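Local atomic coordinates of 5'-deoxynucleotidase (PDB entry 2CQZ), a protein that probably hydrolyses 2'-deoxyribonucleoside 5'-monophosphates to the deoxyribonucleoside and phosphate, as a homodimeric, metal-dependent phosphohydrolase of the HD-domain family. Residues K56-H70 with E111-V123. Residues are numbered along the deposited sequence; the frame is centred on the assembly and turned at random.
With NI (nickel (II) ion), chain G.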
ATOM      1  N   LYS A  56      11.782  41.607  10.209  1.00 46.74           N
ATOM      2  CA  LYS A  56      10.344  41.455  10.037  1.00 46.82           C
ATOM      3  C   LYS A  56       9.757  40.712  11.244  1.00 47.43           C
ATOM      4  O   LYS A  56       9.994  39.517  11.420  1.00 46.63           O
ATOM      5  CB  LYS A  56      10.049  40.702   8.738  1.00 46.17           C
ATOM      6  CG  LYS A  56       8.572  40.606   8.402  1.00 46.91           C
ATOM      7  CD  LYS A  56       7.915  41.978   8.324  1.00 46.21           C
ATOM      8  CE  LYS A  56       6.479  41.854   7.815  1.00 46.75           C
ATOM      9  NZ  LYS A  56       5.727  43.137   7.794  1.00 43.16           N
ATOM     10  N   ARG A  57       9.007  41.431  12.082  1.00 48.24           N
ATOM     11  CA  ARG A  57       8.404  40.822  13.269  1.00 48.91           C
ATOM     12  C   ARG A  57       7.122  40.076  12.914  1.00 47.25           C
ATOM     13  O   ARG A  57       6.281  40.594  12.186  1.00 47.40           O
ATOM     14  CB  ARG A  57       8.075  41.877  14.329  1.00 50.48           C
ATOM     15  CG  ARG A  57       7.950  41.328  15.770  1.00 54.50           C
ATOM     16  CD  ARG A  57       7.642  39.837  15.846  1.00 60.00           C
ATOM     17  NE  ARG A  57       7.189  39.433  17.171  1.00 62.75           N
ATOM     18  CZ  ARG A  57       6.029  39.817  17.699  1.00 64.84           C
ATOM     19  NH1 ARG A  57       5.217  40.627  17.017  1.00 63.69           N
ATOM     20  NH2 ARG A  57       5.646  39.341  18.881  1.00 65.39           N
ATOM     21  N   ILE A  58       6.984  38.854  13.421  1.00 45.32           N
ATOM     22  CA  ILE A  58       5.800  38.033  13.163  1.00 43.35           C
ATOM     23  C   ILE A  58       5.135  37.593  14.474  1.00 41.00           C
ATOM     24  O   ILE A  58       5.805  37.442  15.498  1.00 41.67           O
ATOM     25  CB  ILE A  58       6.170  36.745  12.369  1.00 44.24           C
ATOM     26  CG1 ILE A  58       6.677  37.122  10.964  1.00 44.36           C
ATOM     27  CG2 ILE A  58       5.000  35.731  12.436  1.00 43.86           C
ATOM     28  CD1 ILE A  58       5.672  37.016   9.805  1.00 47.10           C
ATOM     29  N   ASP A  59       3.814  37.421  14.436  1.00 38.41           N
ATOM     30  CA  ASP A  59       3.068  36.916  15.587  1.00 36.13           C
ATOM     31  C   ASP A  59       3.184  35.399  15.371  1.00 34.89           C
ATOM     32  O   ASP A  59       2.318  34.769  14.749  1.00 33.31           O
ATOM     33  CB  ASP A  59       1.590  37.332  15.532  1.00 34.84           C
ATOM     34  CG  ASP A  59       0.816  36.895  16.771  1.00 35.17           C
ATOM     35  OD1 ASP A  59       1.247  35.931  17.442  1.00 35.05           O
ATOM     36  OD2 ASP A  59      -0.228  37.504  17.079  1.00 38.12           O
ATOM     37  N   VAL A  60       4.276  34.827  15.862  1.00 34.33           N
ATOM     38  CA  VAL A  60       4.530  33.405  15.694  1.00 34.30           C
ATOM     39  C   VAL A  60       3.409  32.518  16.197  1.00 33.72           C
ATOM     40  O   VAL A  60       3.034  31.556  15.525  1.00 33.78           O
ATOM     41  CB  VAL A  60       5.835  32.991  16.385  1.00 34.41           C
ATOM     42  CG1 VAL A  60       6.074  31.493  16.186  1.00 35.68           C
ATOM     43  CG2 VAL A  60       6.990  33.798  15.812  1.00 34.30           C
ATOM     44  N   GLU A  61       2.866  32.829  17.367  1.00 33.77           N
ATOM     45  CA  GLU A  61       1.787  32.012  17.897  1.00 33.79           C
ATOM     46  C   GLU A  61       0.658  31.933  16.887  1.00 33.54           C
ATOM     47  O   GLU A  61       0.195  30.840  16.552  1.00 33.50           O
ATOM     48  CB  GLU A  61       1.247  32.577  19.208  1.00 34.39           C
ATOM     49  CG  GLU A  61       0.289  31.617  19.911  1.00 35.71           C
ATOM     50  CD  GLU A  61      -0.259  32.180  21.202  1.00 43.61           C
ATOM     51  OE1 GLU A  61       0.546  32.626  22.055  1.00 46.99           O
ATOM     52  OE2 GLU A  61      -1.500  32.167  21.360  1.00 45.06           O
ATOM     53  N   LYS A  62       0.221  33.087  16.388  1.00 32.34           N
ATOM     54  CA  LYS A  62      -0.861  33.098  15.411  1.00 31.75           C
ATOM     55  C   LYS A  62      -0.503  32.337  14.147  1.00 32.30           C
ATOM     56  O   LYS A  62      -1.323  31.596  13.605  1.00 32.37           O
ATOM     57  CB  LYS A  62      -1.255  34.514  15.017  1.00 29.98           C
ATOM     58  CG  LYS A  62      -2.554  34.513  14.233  1.00 32.56           C
ATOM     59  CD  LYS A  62      -2.715  35.742  13.384  1.00 40.31           C
ATOM     60  CE  LYS A  62      -2.885  37.006  14.203  1.00 41.36           C
ATOM     61  NZ  LYS A  62      -2.991  38.161  13.260  1.00 44.77           N
ATOM     62  N   ALA A  63       0.721  32.518  13.666  1.00 32.48           N
ATOM     63  CA  ALA A  63       1.153  31.824  12.456  1.00 32.86           C
ATOM     64  C   ALA A  63       1.107  30.304  12.625  1.00 33.87           C
ATOM     65  O   ALA A  63       0.602  29.590  11.749  1.00 34.40           O
ATOM     66  CB  ALA A  63       2.561  32.258  12.078  1.00 30.91           C
ATOM     67  N   LEU A  64       1.636  29.809  13.745  1.00 34.64           N
ATOM     68  CA  LEU A  64       1.649  28.374  13.986  1.00 34.01           C
ATOM     69  C   LEU A  64       0.245  27.801  14.104  1.00 34.71           C
ATOM     70  O   LEU A  64      -0.022  26.714  13.598  1.00 36.77           O
ATOM     71  CB  LEU A  64       2.481  28.046  15.229  1.00 33.16           C
ATOM     72  CG  LEU A  64       3.993  28.274  15.079  1.00 32.74           C
ATOM     73  CD1 LEU A  64       4.694  27.875  16.364  1.00 31.94           C
ATOM     74  CD2 LEU A  64       4.545  27.461  13.902  1.00 28.10           C
ATOM     75  N   LYS A  65      -0.662  28.520  14.758  1.00 34.58           N
ATOM     76  CA  LYS A  65      -2.035  28.032  14.873  1.00 34.29           C
ATOM     77  C   LYS A  65      -2.664  28.048  13.494  1.00 33.31           C
ATOM     78  O   LYS A  65      -3.357  27.112  13.102  1.00 32.69           O
ATOM     79  CB  LYS A  65      -2.869  28.908  15.807  1.00 34.14           C
ATOM     80  CG  LYS A  65      -2.525  28.792  17.279  1.00 36.29           C
ATOM     81  CD  LYS A  65      -3.445  29.692  18.088  1.00 41.81           C
ATOM     82  CE  LYS A  65      -3.079  29.688  19.559  1.00 44.60           C
ATOM     83  NZ  LYS A  65      -4.066  30.459  20.364  1.00 50.65           N
ATOM     84  N   MET A  66      -2.408  29.119  12.755  1.00 33.43           N
ATOM     85  CA  MET A  66      -2.957  29.277  11.412  1.00 34.41           C
ATOM     86  C   MET A  66      -2.454  28.174  10.480  1.00 35.35           C
ATOM     87  O   MET A  66      -3.180  27.703   9.606  1.00 36.32           O
ATOM     88  CB  MET A  66      -2.577  30.653  10.870  1.00 34.96           C
ATOM     89  CG  MET A  66      -3.348  31.100   9.651  1.00 36.36           C
ATOM     90  SD  MET A  66      -2.854  32.778   9.170  1.00 42.68           S
ATOM     91  CE  MET A  66      -3.776  33.782  10.388  1.00 35.94           C
ATOM     92  N   ALA A  67      -1.208  27.755  10.666  1.00 35.82           N
ATOM     93  CA  ALA A  67      -0.660  26.692   9.831  1.00 36.47           C
ATOM     94  C   ALA A  67      -1.318  25.353  10.190  1.00 36.10           C
ATOM     95  O   ALA A  67      -1.630  24.551   9.318  1.00 35.95           O
ATOM     96  CB  ALA A  67       0.865  26.605  10.011  1.00 36.10           C
ATOM     97  N   ILE A  68      -1.527  25.127  11.481  1.00 36.04           N
ATOM     98  CA  ILE A  68      -2.124  23.887  11.958  1.00 36.39           C
ATOM     99  C   ILE A  68      -3.583  23.736  11.530  1.00 37.10           C
ATOM    100  O   ILE A  68      -4.045  22.640  11.192  1.00 37.60           O
ATOM    101  CB  ILE A  68      -2.053  23.810  13.507  1.00 35.28           C
ATOM    102  CG1 ILE A  68      -0.600  23.668  13.953  1.00 35.91           C
ATOM    103  CG2 ILE A  68      -2.884  22.649  14.013  1.00 34.49           C
ATOM    104  CD1 ILE A  68      -0.402  23.730  15.456  1.00 35.05           C
ATOM    105  N   VAL A  69      -4.297  24.850  11.525  1.00 36.92           N
ATOM    106  CA  VAL A  69      -5.712  24.855  11.196  1.00 37.81           C
ATOM    107  C   VAL A  69      -6.081  25.110   9.725  1.00 37.74           C
ATOM    108  O   VAL A  69      -7.189  24.764   9.292  1.00 37.78           O
ATOM    109  CB  VAL A  69      -6.421  25.889  12.110  1.00 38.50           C
ATOM    110  CG1 VAL A  69      -7.865  26.069  11.703  1.00 42.38           C
ATOM    111  CG2 VAL A  69      -6.338  25.429  13.565  1.00 37.50           C
ATOM    112  N   HIS A  70      -5.149  25.661   8.950  1.00 36.60           N
ATOM    113  CA  HIS A  70      -5.438  26.004   7.564  1.00 35.88           C
ATOM    114  C   HIS A  70      -6.182  25.004   6.682  1.00 36.60           C
ATOM    115  O   HIS A  70      -7.022  25.423   5.881  1.00 36.73           O
ATOM    116  CB  HIS A  70      -4.173  26.521   6.854  1.00 36.68           C
ATOM    117  CG  HIS A  70      -3.357  25.466   6.168  1.00 36.12           C
ATOM    118  ND1 HIS A  70      -2.551  24.580   6.850  1.00 39.41           N
ATOM    119  CD2 HIS A  70      -3.202  25.178   4.853  1.00 32.87           C
ATOM    120  CE1 HIS A  70      -1.936  23.791   5.987  1.00 35.74           C
ATOM    121  NE2 HIS A  70      -2.314  24.133   4.769  1.00 38.11           N
ATOM    122  N   GLU A 111      -8.809  35.052   8.280  1.00 44.36           N
ATOM    123  CA  GLU A 111      -7.612  35.860   8.049  1.00 42.77           C
ATOM    124  C   GLU A 111      -6.675  35.173   7.061  1.00 43.23           C
ATOM    125  O   GLU A 111      -6.025  35.828   6.246  1.00 44.64           O
ATOM    126  CB  GLU A 111      -6.881  36.119   9.377  1.00 42.32           C
ATOM    127  CG  GLU A 111      -5.497  36.762   9.253  1.00 39.37           C
ATOM    128  CD  GLU A 111      -4.883  37.088  10.611  1.00 37.87           C
ATOM    129  OE1 GLU A 111      -3.699  37.489  10.662  1.00 35.86           O
ATOM    130  OE2 GLU A 111      -5.587  36.946  11.633  1.00 36.25           O
ATOM    131  N   TYR A 112      -6.613  33.847   7.127  1.00 42.92           N
ATOM    132  CA  TYR A 112      -5.746  33.090   6.240  1.00 42.44           C
ATOM    133  C   TYR A 112      -6.135  33.276   4.780  1.00 43.40           C
ATOM    134  O   TYR A 112      -5.271  33.503   3.931  1.00 43.91           O
ATOM    135  CB  TYR A 112      -5.789  31.600   6.612  1.00 42.26           C
ATOM    136  CG  TYR A 112      -5.066  30.691   5.641  1.00 39.18           C
ATOM    137  CD1 TYR A 112      -3.692  30.812   5.422  1.00 38.45           C
ATOM    138  CD2 TYR A 112      -5.764  29.715   4.928  1.00 39.08           C
ATOM    139  CE1 TYR A 112      -3.033  29.983   4.512  1.00 37.70           C
ATOM    140  CE2 TYR A 112      -5.119  28.885   4.020  1.00 37.97           C
ATOM    141  CZ  TYR A 112      -3.757  29.026   3.817  1.00 39.47           C
ATOM    142  OH  TYR A 112      -3.127  28.221   2.906  1.00 42.36           O
ATOM    143  N   GLN A 113      -7.432  33.183   4.495  1.00 43.93           N
ATOM    144  CA  GLN A 113      -7.939  33.330   3.132  1.00 45.40           C
ATOM    145  C   GLN A 113      -7.731  34.735   2.572  1.00 46.01           C
ATOM    146  O   GLN A 113      -7.625  34.911   1.360  1.00 46.35           O
ATOM    147  CB  GLN A 113      -9.429  32.984   3.071  1.00 45.11           C
ATOM    148  CG  GLN A 113      -9.759  31.553   3.445  1.00 49.63           C
ATOM    149  CD  GLN A 113      -9.175  30.540   2.473  1.00 53.71           C
ATOM    150  OE1 GLN A 113      -8.270  29.776   2.819  1.00 56.60           O
ATOM    151  NE2 GLN A 113      -9.694  30.528   1.245  1.00 53.39           N
ATOM    152  N   GLU A 114      -7.680  35.733   3.451  1.00 46.14           N
ATOM    153  CA  GLU A 114      -7.489  37.107   3.013  1.00 46.73           C
ATOM    154  C   GLU A 114      -6.075  37.324   2.519  1.00 46.20           C
ATOM    155  O   GLU A 114      -5.824  38.186   1.675  1.00 46.86           O
ATOM    156  CB  GLU A 114      -7.787  38.075   4.152  1.00 47.33           C
ATOM    157  CG  GLU A 114      -9.254  38.428   4.288  1.00 51.75           C
ATOM    158  CD  GLU A 114      -9.505  39.290   5.499  1.00 60.19           C
ATOM    159  OE1 GLU A 114      -8.719  40.241   5.713  1.00 63.83           O
ATOM    160  OE2 GLU A 114     -10.484  39.019   6.230  1.00 61.31           O
ATOM    161  N   CYS A 115      -5.151  36.549   3.069  1.00 45.41           N
ATOM    162  CA  CYS A 115      -3.754  36.624   2.673  1.00 44.14           C
ATOM    163  C   CYS A 115      -3.231  38.066   2.683  1.00 42.75           C
ATOM    164  O   CYS A 115      -2.559  38.503   1.743  1.00 42.50           O
ATOM    165  CB  CYS A 115      -3.610  36.004   1.279  1.00 44.46           C
ATOM    166  SG  CYS A 115      -1.929  35.593   0.777  1.00 44.81           S
ATOM    167  N   SER A 116      -3.538  38.798   3.752  1.00 41.33           N
ATOM    168  CA  SER A 116      -3.096  40.186   3.881  1.00 40.51           C
ATOM    169  C   SER A 116      -2.025  40.373   4.940  1.00 38.51           C
ATOM    170  O   SER A 116      -0.969  40.946   4.669  1.00 37.43           O
ATOM    171  CB  SER A 116      -4.281  41.106   4.224  1.00 40.57           C
ATOM    172  OG  SER A 116      -5.279  41.045   3.224  1.00 41.77           O
ATOM    173  N   SER A 117      -2.310  39.896   6.149  1.00 36.97           N
ATOM    174  CA  SER A 117      -1.380  40.029   7.265  1.00 35.59           C
ATOM    175  C   SER A 117      -0.098  39.235   7.038  1.00 33.97           C
ATOM    176  O   SER A 117      -0.066  38.303   6.238  1.00 33.60           O
ATOM    177  CB  SER A 117      -2.046  39.566   8.568  1.00 34.84           C
ATOM    178  OG  SER A 117      -2.186  38.153   8.618  1.00 35.84           O
ATOM    179  N   PRO A 118       0.982  39.605   7.736  1.00 33.30           N
ATOM    180  CA  PRO A 118       2.276  38.926   7.617  1.00 33.59           C
ATOM    181  C   PRO A 118       2.137  37.432   7.920  1.00 33.89           C
ATOM    182  O   PRO A 118       2.680  36.591   7.209  1.00 34.27           O
ATOM    183  CB  PRO A 118       3.135  39.635   8.659  1.00 33.02           C
ATOM    184  CG  PRO A 118       2.541  40.988   8.712  1.00 33.10           C
ATOM    185  CD  PRO A 118       1.069  40.714   8.696  1.00 33.45           C
ATOM    186  N   GLU A 119       1.396  37.110   8.979  1.00 33.86           N
ATOM    187  CA  GLU A 119       1.198  35.725   9.358  1.00 34.17           C
ATOM    188  C   GLU A 119       0.481  34.955   8.262  1.00 34.33           C
ATOM    189  O   GLU A 119       0.909  33.854   7.887  1.00 34.35           O
ATOM    190  CB  GLU A 119       0.392  35.628  10.655  1.00 34.35           C
ATOM    191  CG  GLU A 119       1.050  36.275  11.870  1.00 35.79           C
ATOM    192  CD  GLU A 119       1.165  37.780  11.730  1.00 38.90           C
ATOM    193  OE1 GLU A 119       0.234  38.396  11.162  1.00 39.56           O
ATOM    194  OE2 GLU A 119       2.174  38.347  12.197  1.00 39.26           O
ATOM    195  N   ALA A 120      -0.608  35.531   7.750  1.00 33.34           N
ATOM    196  CA  ALA A 120      -1.404  34.888   6.700  1.00 32.59           C
ATOM    197  C   ALA A 120      -0.596  34.599   5.450  1.00 31.98           C
ATOM    198  O   ALA A 120      -0.798  33.576   4.795  1.00 33.05           O
ATOM    199  CB  ALA A 120      -2.613  35.750   6.341  1.00 31.69           C
ATOM    200  N   GLN A 121       0.317  35.500   5.110  1.00 31.09           N
ATOM    201  CA  GLN A 121       1.143  35.307   3.922  1.00 31.00           C
ATOM    202  C   GLN A 121       2.213  34.269   4.178  1.00 30.49           C
ATOM    203  O   GLN A 121       2.536  33.477   3.295  1.00 31.11           O
ATOM    204  CB  GLN A 121       1.771  36.630   3.490  1.00 31.45           C
ATOM    205  CG  GLN A 121       0.904  37.398   2.500  1.00 33.28           C
ATOM    206  CD  GLN A 121       1.412  38.800   2.225  1.00 33.30           C
ATOM    207  OE1 GLN A 121       2.623  39.062   2.236  1.00 34.24           O
ATOM    208  NE2 GLN A 121       0.485  39.712   1.953  1.00 34.69           N
ATOM    209  N   LEU A 122       2.747  34.272   5.394  1.00 29.75           N
ATOM    210  CA  LEU A 122       3.764  33.314   5.800  1.00 29.53           C
ATOM    211  C   LEU A 122       3.233  31.881   5.669  1.00 30.09           C
ATOM    212  O   LEU A 122       3.896  30.998   5.113  1.00 30.33           O
ATOM    213  CB  LEU A 122       4.158  33.568   7.252  1.00 30.71           C
ATOM    214  CG  LEU A 122       5.094  32.534   7.883  1.00 31.16           C
ATOM    215  CD1 LEU A 122       6.397  32.513   7.109  1.00 32.31           C
ATOM    216  CD2 LEU A 122       5.343  32.874   9.350  1.00 32.84           C
ATOM    217  N   VAL A 123       2.035  31.648   6.192  1.00 30.02           N
ATOM    218  CA  VAL A 123       1.459  30.315   6.126  1.00 30.44           C
ATOM    219  C   VAL A 123       1.204  29.935   4.679  1.00 30.42           C
ATOM    220  O   VAL A 123       1.414  28.787   4.286  1.00 30.11           O
ATOM    221  CB  VAL A 123       0.126  30.225   6.915  1.00 30.16           C
ATOM    222  CG1 VAL A 123      -0.449  28.823   6.798  1.00 30.72           C
ATOM    223  CG2 VAL A 123       0.359  30.591   8.382  1.00 29.63           C
TER
HETATM  224 NI    NI G 601      -2.362  23.264   2.511  1.00 83.01          NI
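Met66 enters 111-123 as a knob into the hole formed by Glu111, Tyr112, Ala120 and Val123. Met66 SD rests on Ala120 CA (3.6 Å), and the bend at its last torsion (chi3 -78°) lays CE against the aliphatic part and carboxylate carbon of Glu111. Beyond this apolar plug the carboxylate of Glu111 takes Lys62 NZ on the syn lone pair of OE1 (2.8 Å), while Ser117 OG donates to the anti lone pair of the same oxygen (2.6 Å). An alanine in place of Glu111 would probably leave Lys62 NZ without its close carboxylate, the long salt bridge to Glu119 being a poor substitute, take the acceptor from Ser117 OG, and open a gap where CG and CD packed on Met66 CE. Glu119 folds back at chi2 (66°), and its OE2 receives Asp59 N (2.9 Å) on the anti side in a nearly straight bond. Both helix starts are N-capped, by Asp59 onto Lys62 N and by Ser117 onto Ala120 N. At the far end His70 CB lies over one face of the Tyr112 ring, and the imidazole edge turns toward that face. With ND1 bonded to Ala67 O (2.6 Å) in the imidazole plane, His70 presents NE2 to nickel, completed by His36, Asp71 and Asp127 in the HD-domain arrangement. The axes of 60-69 and 118-123, the start of helix 118-140, cross at -42° and approach to 9.0 Å, with Ala67 and Leu122 also packing on helix 33-53.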